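Long-range contacts in fimbrial structural subunit (Actinomyces naeslundii, PDB 3QDH), which builds the shaft of Actinomyces type 2 fimbriae and, as an adhesin, mediates interactions with streptococci and host cells during oral biofilm development: residues 29-34 and 100-105; 160-165 and 218-223; 190-195 and 241-246. All blocks are in the same frame, centred on the assembly; numbering follows the deposited sequence.

Interaction 1. Residues 29-34 and 100-105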
loop_
_atom_site.group_PDB
_atom_site.type_symbol
_atom_site.label_atom_id
_atom_site.label_comp_id
_atom_site.label_asym_id
_atom_site.label_seq_id
_atom_site.Cartn_x
_atom_site.Cartn_y
_atom_site.Cartn_z
ATOM N N SER A 29 -6.438 -9.285 9.750
ATOM C CA SER A 29 -7.068 -9.690 11.010
ATOM C C SER A 29 -7.543 -11.148 11.041
ATOM O O SER A 29 -7.896 -11.732 10.016
ATOM C CB SER A 29 -8.202 -8.729 11.417
ATOM O OG SER A 29 -9.330 -8.886 10.587
ATOM N N SER A 30 -7.538 -11.717 12.243
ATOM C CA SER A 30 -8.023 -13.067 12.476
ATOM C C SER A 30 -8.855 -13.080 13.761
ATOM O O SER A 30 -8.412 -12.587 14.809
ATOM C CB SER A 30 -6.835 -14.032 12.593
ATOM O OG SER A 30 -7.289 -15.369 12.746
ATOM N N THR A 31 -10.063 -13.627 13.680
ATOM C CA THR A 31 -10.925 -13.712 14.859
ATOM C C THR A 31 -10.398 -14.813 15.779
ATOM O O THR A 31 -10.204 -15.944 15.346
ATOM C CB THR A 31 -12.386 -14.001 14.472
ATOM O OG1 THR A 31 -12.898 -12.905 13.701
ATOM C CG2 THR A 31 -13.248 -14.180 15.728
ATOM N N ALA A 32 -10.147 -14.466 17.045
ATOM C CA ALA A 32 -9.639 -15.435 18.010
ATOM C C ALA A 32 -10.686 -16.514 18.310
ATOM O O ALA A 32 -11.846 -16.198 18.614
ATOM C CB ALA A 32 -9.187 -14.726 19.300
ATOM N N PRO A 33 -10.290 -17.797 18.213
ATOM C CA PRO A 33 -11.209 -18.895 18.515
ATOM C C PRO A 33 -11.610 -18.925 19.989
ATOM O O PRO A 33 -10.967 -18.288 20.829
ATOM C CB PRO A 33 -10.393 -20.148 18.175
ATOM C CG PRO A 33 -8.993 -19.735 18.305
ATOM C CD PRO A 33 -8.935 -18.282 17.892
ATOM N N THR A 34 -12.674 -19.666 20.280
ATOM C CA THR A 34 -13.103 -19.922 21.644
ATOM C C THR A 34 -12.442 -21.218 22.100
ATOM O O THR A 34 -12.764 -22.293 21.603
ATOM C CB THR A 34 -14.643 -20.017 21.722
ATOM O OG1 THR A 34 -15.205 -18.821 21.169
ATOM C CG2 THR A 34 -15.097 -20.146 23.159
ATOM N N GLY A 100 -13.494 -14.637 20.227
ATOM C CA GLY A 100 -14.335 -13.856 19.314
ATOM C C GLY A 100 -13.828 -12.459 18.968
ATOM O O GLY A 100 -14.462 -11.741 18.189
ATOM N N LYS A 101 -12.698 -12.059 19.549
ATOM C CA LYS A 101 -12.149 -10.733 19.285
ATOM C C LYS A 101 -11.104 -10.780 18.185
ATOM O O LYS A 101 -10.374 -11.777 18.048
ATOM C CB LYS A 101 -11.553 -10.107 20.554
ATOM C CG LYS A 101 -12.506 -10.060 21.769
ATOM C CD LYS A 101 -13.670 -9.083 21.576
ATOM C CE LYS A 101 -14.477 -8.946 22.874
ATOM N NZ LYS A 101 -15.923 -8.702 22.606
ATOM N N LYS A 102 -11.010 -9.695 17.418
ATOM C CA LYS A 102 -10.041 -9.639 16.322
ATOM C C LYS A 102 -8.607 -9.330 16.732
ATOM O O LYS A 102 -8.328 -8.329 17.408
ATOM C CB LYS A 102 -10.507 -8.687 15.218
ATOM C CG LYS A 102 -11.609 -9.280 14.347
ATOM C CD LYS A 102 -12.125 -8.257 13.335
ATOM C CE LYS A 102 -13.481 -8.689 12.779
ATOM N NZ LYS A 102 -14.249 -7.527 12.222
ATOM N N VAL A 103 -7.707 -10.224 16.321
ATOM C CA VAL A 103 -6.270 -10.029 16.429
ATOM C C VAL A 103 -5.806 -9.477 15.082
ATOM O O VAL A 103 -6.055 -10.103 14.044
ATOM C CB VAL A 103 -5.536 -11.366 16.667
ATOM C CG1 VAL A 103 -4.066 -11.103 16.934
ATOM C CG2 VAL A 103 -6.191 -12.178 17.819
ATOM N N SER A 104 -5.131 -8.329 15.093
ATOM C CA SER A 104 -4.794 -7.647 13.843
ATOM C C SER A 104 -3.439 -6.945 13.826
ATOM O O SER A 104 -2.827 -6.700 14.866
ATOM C CB SER A 104 -5.914 -6.659 13.456
ATOM O OG SER A 104 -6.041 -5.632 14.420
ATOM N N ALA A 105 -2.971 -6.648 12.616
ATOM C CA ALA A 105 -1.828 -5.786 12.407
ATOM C C ALA A 105 -1.935 -5.179 11.018
ATOM O O ALA A 105 -2.710 -5.650 10.187
ATOM C CB ALA A 105 -0.529 -6.562 12.556
#
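The flat groups that meet here are backbone carbonyls, and donors approach them in two ways. S30 N lies in the carbonyl plane of V103 O, 2.8 Å away, and G100 N lies in that of A32 O. The other two donors stand above their acceptor planes: V103 N is 30° out of the plane of S30 O, A32 N 33° out of that of K101 O. S30 and V103 thus form an antiparallel hydrogen-bonded pair, flanked by the non-hydrogen-bonded pairs S29–S104 and T31–K102. On the face carrying S29, T31, K102 and S104, S29 CB meets S104 CB at 3.7 Å. K102 crosses T31 obliquely, its CG 3.9 Å from T31 OG1, before the extended chain leads away. On the buried face, V103 packs on F44 and F87 and S30 OG bonds S5 O; A32, just past the strand, puts CB 4.2 Å from V103 CG2. Strand 102-111 also pairs with strand 57-64, so it sits inside the sheet of this Sgo0707 N2-like adhesin domain, whose zinc ion is about 13 Å from the V103 side chain. Cohesion is therefore mainly peptide-to-peptide, with side chains sorted into a largely polar outer face and an inner one joining the hydrophobic core.

Interaction 2. Residues 160-165 and 218-223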
loop_
_atom_site.group_PDB
_atom_site.type_symbol
_atom_site.label_atom_id
_atom_site.label_comp_id
_atom_site.label_asym_id
_atom_site.label_seq_id
_atom_site.Cartn_x
_atom_site.Cartn_y
_atom_site.Cartn_z
ATOM N N ASP A 160 2.639 3.586 -14.703
ATOM C CA ASP A 160 3.731 4.544 -14.800
ATOM C C ASP A 160 3.399 5.663 -15.784
ATOM O O ASP A 160 2.392 5.607 -16.492
ATOM C CB ASP A 160 5.046 3.839 -15.160
ATOM C CG ASP A 160 4.960 3.038 -16.442
ATOM O OD1 ASP A 160 4.011 3.237 -17.227
ATOM O OD2 ASP A 160 5.859 2.200 -16.669
ATOM N N LEU A 161 4.239 6.690 -15.799
ATOM C CA LEU A 161 4.044 7.838 -16.674
ATOM C C LEU A 161 5.403 8.308 -17.159
ATOM O O LEU A 161 6.318 8.502 -16.356
ATOM C CB LEU A 161 3.321 8.964 -15.924
ATOM C CG LEU A 161 3.022 10.293 -16.635
ATOM C CD1 LEU A 161 1.992 10.118 -17.742
ATOM C CD2 LEU A 161 2.544 11.331 -15.621
ATOM N N LEU A 162 5.537 8.456 -18.476
ATOM C CA LEU A 162 6.730 9.060 -19.060
ATOM C C LEU A 162 6.328 10.361 -19.742
ATOM O O LEU A 162 5.487 10.370 -20.643
ATOM C CB LEU A 162 7.427 8.097 -20.030
ATOM C CG LEU A 162 8.697 8.524 -20.790
ATOM C CD1 LEU A 162 9.720 9.264 -19.916
ATOM C CD2 LEU A 162 9.356 7.317 -21.468
ATOM N N ILE A 163 6.912 11.458 -19.265
ATOM C CA ILE A 163 6.660 12.793 -19.794
ATOM C C ILE A 163 7.860 13.203 -20.650
ATOM O O ILE A 163 9.007 12.984 -20.258
ATOM C CB ILE A 163 6.444 13.816 -18.644
ATOM C CG1 ILE A 163 5.279 13.377 -17.745
ATOM C CG2 ILE A 163 6.197 15.223 -19.193
ATOM C CD1 ILE A 163 5.334 13.935 -16.328
ATOM N N LYS A 164 7.591 13.778 -21.820
ATOM C CA LYS A 164 8.649 14.350 -22.657
ATOM C C LYS A 164 8.337 15.796 -23.043
ATOM O O LYS A 164 7.304 16.074 -23.659
ATOM C CB LYS A 164 8.901 13.496 -23.907
ATOM C CG LYS A 164 10.200 13.845 -24.640
ATOM C CD LYS A 164 10.499 12.869 -25.765
ATOM C CE LYS A 164 11.832 13.186 -26.428
ATOM N NZ LYS A 164 12.248 12.117 -27.385
ATOM N N LYS A 165 9.225 16.708 -22.656
ATOM C CA LYS A 165 9.128 18.112 -23.053
ATOM C C LYS A 165 9.991 18.316 -24.296
ATOM O O LYS A 165 11.185 18.025 -24.277
ATOM C CB LYS A 165 9.586 19.032 -21.912
ATOM C CG LYS A 165 9.266 20.514 -22.109
ATOM C CD LYS A 165 7.769 20.791 -21.986
ATOM C CE LYS A 165 7.435 22.250 -22.243
ATOM N NZ LYS A 165 7.781 22.682 -23.632
ATOM N N GLN A 218 17.391 14.814 -21.744
ATOM C CA GLN A 218 16.606 14.283 -22.865
ATOM C C GLN A 218 15.165 14.792 -22.846
ATOM O O GLN A 218 14.334 14.372 -23.655
ATOM C CB GLN A 218 16.631 12.748 -22.871
ATOM C CG GLN A 218 18.025 12.125 -22.701
ATOM C CD GLN A 218 19.031 12.620 -23.733
ATOM O OE1 GLN A 218 20.171 12.949 -23.395
ATOM N NE2 GLN A 218 18.614 12.675 -24.998
ATOM N N GLY A 219 14.883 15.705 -21.920
ATOM C CA GLY A 219 13.557 16.295 -21.774
ATOM C C GLY A 219 12.548 15.353 -21.143
ATOM O O GLY A 219 11.344 15.550 -21.290
ATOM N N ALA A 220 13.041 14.342 -20.428
ATOM C CA ALA A 220 12.189 13.280 -19.876
ATOM C C ALA A 220 11.983 13.368 -18.364
ATOM O O ALA A 220 12.907 13.706 -17.621
ATOM C CB ALA A 220 12.747 11.901 -20.249
ATOM N N ILE A 221 10.755 13.069 -17.933
ATOM C CA ILE A 221 10.454 12.727 -16.540
ATOM C C ILE A 221 9.837 11.329 -16.532
ATOM O O ILE A 221 8.838 11.081 -17.210
ATOM C CB ILE A 221 9.461 13.713 -15.873
ATOM C CG1 ILE A 221 10.023 15.136 -15.847
ATOM C CG2 ILE A 221 9.126 13.262 -14.443
ATOM C CD1 ILE A 221 8.973 16.202 -15.601
ATOM N N ASN A 222 10.439 10.417 -15.774
ATOM C CA ASN A 222 9.911 9.056 -15.659
ATOM C C ASN A 222 9.316 8.792 -14.281
ATOM O O ASN A 222 10.040 8.651 -13.297
ATOM C CB ASN A 222 10.986 8.019 -16.009
ATOM C CG ASN A 222 10.464 6.589 -15.958
ATOM O OD1 ASN A 222 9.255 6.346 -16.024
ATOM N ND2 ASN A 222 11.381 5.633 -15.842
ATOM N N VAL A 223 7.988 8.753 -14.226
ATOM C CA VAL A 223 7.256 8.447 -12.997
ATOM C C VAL A 223 7.005 6.942 -12.952
ATOM O O VAL A 223 6.173 6.422 -13.694
ATOM C CB VAL A 223 5.924 9.232 -12.924
ATOM C CG1 VAL A 223 5.181 8.926 -11.632
ATOM C CG2 VAL A 223 6.183 10.735 -13.045
#
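Strand 160-165 runs antiparallel to strand 220-223, at 170° and with axes 4.7 Å apart, and the pair's two faces differ sharply. The tight face carries L161, I163, I221 and V223, all buried. I163 and I221 lie side by side and point the same way, with I163 CB 4.1 Å from I221 CB. Both isoleucines set CG1 anti to the carbonyl carbon. Next along, L161 CB sits 4.0 Å from V223 CB. L185, F183, L213 and L250, from strands 182-188, 213-214 and 245-254, continue this layer, placing it in the interior of the SpaA-like (CnaB-type) domain.

The opposite face, with exposed L162, K164 and N222 and partly exposed A220, loses less area to the other strand, residue by residue. L162, with CG anti to its backbone N and chi2 at 44°, brings CD1 over the neighbouring strand, 3.4 Å from I221 O and 4.0 Å from A220 CB. K164 CE passes 3.9 Å from Q218 O.

Five backbone hydrogen bonds tie the strands in the plane between these faces. The straightest, I163 N to I221 O, is 2.8 Å long with an angle of 175° at the hydrogen; V223 N approaches L161 O nearly along the C=O axis. The last joins K165 N to G219 O at 2.8 Å, with G219 in a positive-phi conformation that favours glycine.

K165, bent at chi2 and chi4, turns its end away from strand 220-223, and its NZ is covalently joined to N287 CG. E252 touches K165, consistent with the acidic residue that assists bond formation in related domains. The contact thus fixes the backbone of the isopeptide lysine by a hydrogen bond while its side-chain nitrogen, spent in an amide, probably carries no charge.

Interaction 3. Residues 190-195 and 241-246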
loop_
_atom_site.group_PDB
_atom_site.type_symbol
_atom_site.label_atom_id
_atom_site.label_comp_id
_atom_site.label_asym_id
_atom_site.label_seq_id
_atom_site.Cartn_x
_atom_site.Cartn_y
_atom_site.Cartn_z
ATOM N N ASN A 190 -12.744 14.010 -11.513
ATOM C CA ASN A 190 -13.306 12.796 -12.085
ATOM C C ASN A 190 -12.177 11.807 -12.358
ATOM O O ASN A 190 -11.720 11.659 -13.495
ATOM C CB ASN A 190 -14.104 13.092 -13.364
ATOM C CG ASN A 190 -14.879 11.875 -13.874
ATOM O OD1 ASN A 190 -14.866 10.804 -13.262
ATOM N ND2 ASN A 190 -15.564 12.044 -15.001
ATOM N N ALA A 191 -11.741 11.132 -11.296
ATOM C CA ALA A 191 -10.602 10.217 -11.347
ATOM C C ALA A 191 -10.771 9.042 -12.309
ATOM O O ALA A 191 -9.779 8.521 -12.815
ATOM C CB ALA A 191 -10.261 9.713 -9.945
ATOM N N TYR A 192 -12.014 8.633 -12.570
ATOM C CA TYR A 192 -12.267 7.431 -13.381
ATOM C C TYR A 192 -13.043 7.660 -14.687
ATOM O O TYR A 192 -13.656 6.732 -15.234
ATOM C CB TYR A 192 -12.902 6.331 -12.518
ATOM C CG TYR A 192 -11.961 5.835 -11.443
ATOM C CD1 TYR A 192 -11.003 4.859 -11.727
ATOM C CD2 TYR A 192 -12.008 6.358 -10.154
ATOM C CE1 TYR A 192 -10.125 4.409 -10.746
ATOM C CE2 TYR A 192 -11.132 5.920 -9.167
ATOM C CZ TYR A 192 -10.198 4.945 -9.471
ATOM O OH TYR A 192 -9.336 4.508 -8.498
ATOM N N ALA A 193 -12.972 8.890 -15.193
ATOM C CA ALA A 193 -13.611 9.289 -16.452
ATOM C C ALA A 193 -13.202 8.419 -17.632
ATOM O O ALA A 193 -12.083 7.907 -17.679
ATOM C CB ALA A 193 -13.283 10.734 -16.756
ATOM N N GLY A 194 -14.118 8.262 -18.586
ATOM C CA GLY A 194 -13.802 7.609 -19.858
ATOM C C GLY A 194 -12.841 8.471 -20.658
ATOM O O GLY A 194 -11.974 7.960 -21.369
ATOM N N THR A 195 -13.007 9.787 -20.529
ATOM C CA THR A 195 -12.100 10.773 -21.109
ATOM C C THR A 195 -11.658 11.728 -20.002
ATOM O O THR A 195 -12.479 12.458 -19.438
ATOM C CB THR A 195 -12.780 11.560 -22.257
ATOM O OG1 THR A 195 -13.193 10.646 -23.283
ATOM C CG2 THR A 195 -11.827 12.605 -22.854
ATOM N N LYS A 241 -13.312 -0.316 -7.929
ATOM C CA LYS A 241 -12.799 -1.680 -7.740
ATOM C C LYS A 241 -12.237 -2.369 -8.993
ATOM O O LYS A 241 -11.151 -2.954 -8.949
ATOM C CB LYS A 241 -13.896 -2.551 -7.109
ATOM C CG LYS A 241 -13.443 -3.894 -6.550
ATOM C CD LYS A 241 -14.647 -4.829 -6.392
ATOM C CE LYS A 241 -14.365 -6.004 -5.469
ATOM N NZ LYS A 241 -13.254 -6.873 -5.949
ATOM N N ASP A 242 -12.974 -2.306 -10.097
ATOM C CA ASP A 242 -12.601 -3.047 -11.304
ATOM C C ASP A 242 -11.937 -2.177 -12.379
ATOM O O ASP A 242 -11.963 -2.517 -13.567
ATOM C CB ASP A 242 -13.825 -3.781 -11.882
ATOM C CG ASP A 242 -14.313 -4.918 -10.984
ATOM O OD1 ASP A 242 -13.498 -5.789 -10.599
ATOM O OD2 ASP A 242 -15.522 -4.945 -10.671
ATOM N N ALA A 243 -11.327 -1.070 -11.965
ATOM C CA ALA A 243 -10.723 -0.131 -12.919
ATOM C C ALA A 243 -9.258 -0.443 -13.225
ATOM O O ALA A 243 -8.478 -0.804 -12.334
ATOM C CB ALA A 243 -10.894 1.298 -12.450
ATOM N N THR A 244 -8.907 -0.320 -14.505
ATOM C CA THR A 244 -7.565 -0.623 -14.993
ATOM C C THR A 244 -6.854 0.642 -15.481
ATOM O O THR A 244 -5.762 0.567 -16.047
ATOM C CB THR A 244 -7.602 -1.638 -16.157
ATOM O OG1 THR A 244 -8.561 -1.204 -17.132
ATOM C CG2 THR A 244 -7.961 -3.032 -15.664
ATOM N N ALA A 245 -7.492 1.790 -15.271
ATOM C CA ALA A 245 -6.944 3.094 -15.641
ATOM C C ALA A 245 -7.487 4.172 -14.708
ATOM O O ALA A 245 -8.617 4.066 -14.237
ATOM C CB ALA A 245 -7.281 3.426 -17.101
ATOM N N ARG A 246 -6.679 5.199 -14.439
ATOM C CA ARG A 246 -7.085 6.316 -13.581
ATOM C C ARG A 246 -6.553 7.645 -14.121
ATOM O O ARG A 246 -5.439 7.701 -14.652
ATOM C CB ARG A 246 -6.609 6.101 -12.137
ATOM C CG ARG A 246 -7.234 7.057 -11.122
ATOM C CD ARG A 246 -6.573 6.973 -9.751
ATOM N NE ARG A 246 -6.896 8.136 -8.920
ATOM C CZ ARG A 246 -7.659 8.115 -7.829
ATOM N NH1 ARG A 246 -8.200 6.980 -7.393
ATOM N NH2 ARG A 246 -7.879 9.240 -7.164
#
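A243 opens the contact, its methyl directed at the loop 190-195: CB lies 3.6 Å from Y192 CE1, oblique to the ring. Two residues on, A245 O is 3.6 Å from Y192 CD1, also obliquely, so backbone rather than side chain does the touching there. The tyrosine received by these groups is the third residue of a type I beta turn from N190 to A193, closed by a weak A193 N to N190 O bond. In the SpaA-like prealbumin fold this turn follows strand 182-188, whose partner strand 245-254 carries R246. A191 is also backbone-bonded to C247, itself disulfide-linked to C196, which ties the far side of the loop to the same strand.

R246 puts CG anti to its backbone N (chi1 -168°) and runs extended from CG to NE across the tyrosine. Its CG stands over one ring face, 4.2 Å from the Y192 ring centroid, as a CH-pi contact. Beyond that, the guanidinium is turned 75° from the ring plane, and NH1 bonds Y192 OH at 2.9 Å, a bent bond of 133°. The same hydroxyl bonds I228 O, which leaves its proton for that carbonyl and its oxygen for the arginine. A191 CB covers one guanidinium face, 3.7 Å from R246 NH2, and that NH2 forms a salt bridge with D238.

How the interactions relate
Interactions 1 and 2 are antiparallel strand pairings, each with one buried face and one at least partly open to solvent, but in different domains, on opposite sides of the chain's centre and 46 Å apart between centres. Interaction 3 shares the SpaA-like domain with interaction 2, about 8 Å away at nearest atoms. It draws on strand 245-254, which follows strand 220-230, and its segments alternate with those of interaction 2. Its chemistry differs: a partly exposed tyrosine and a buried arginine dock a loop where the other two rely on backbone ladders. Covalent bonds lie beside both contacts of this domain, an isopeptide at 160-165 and a disulfide near 190-195, whereas interaction 1 belongs to the zinc-bearing domain.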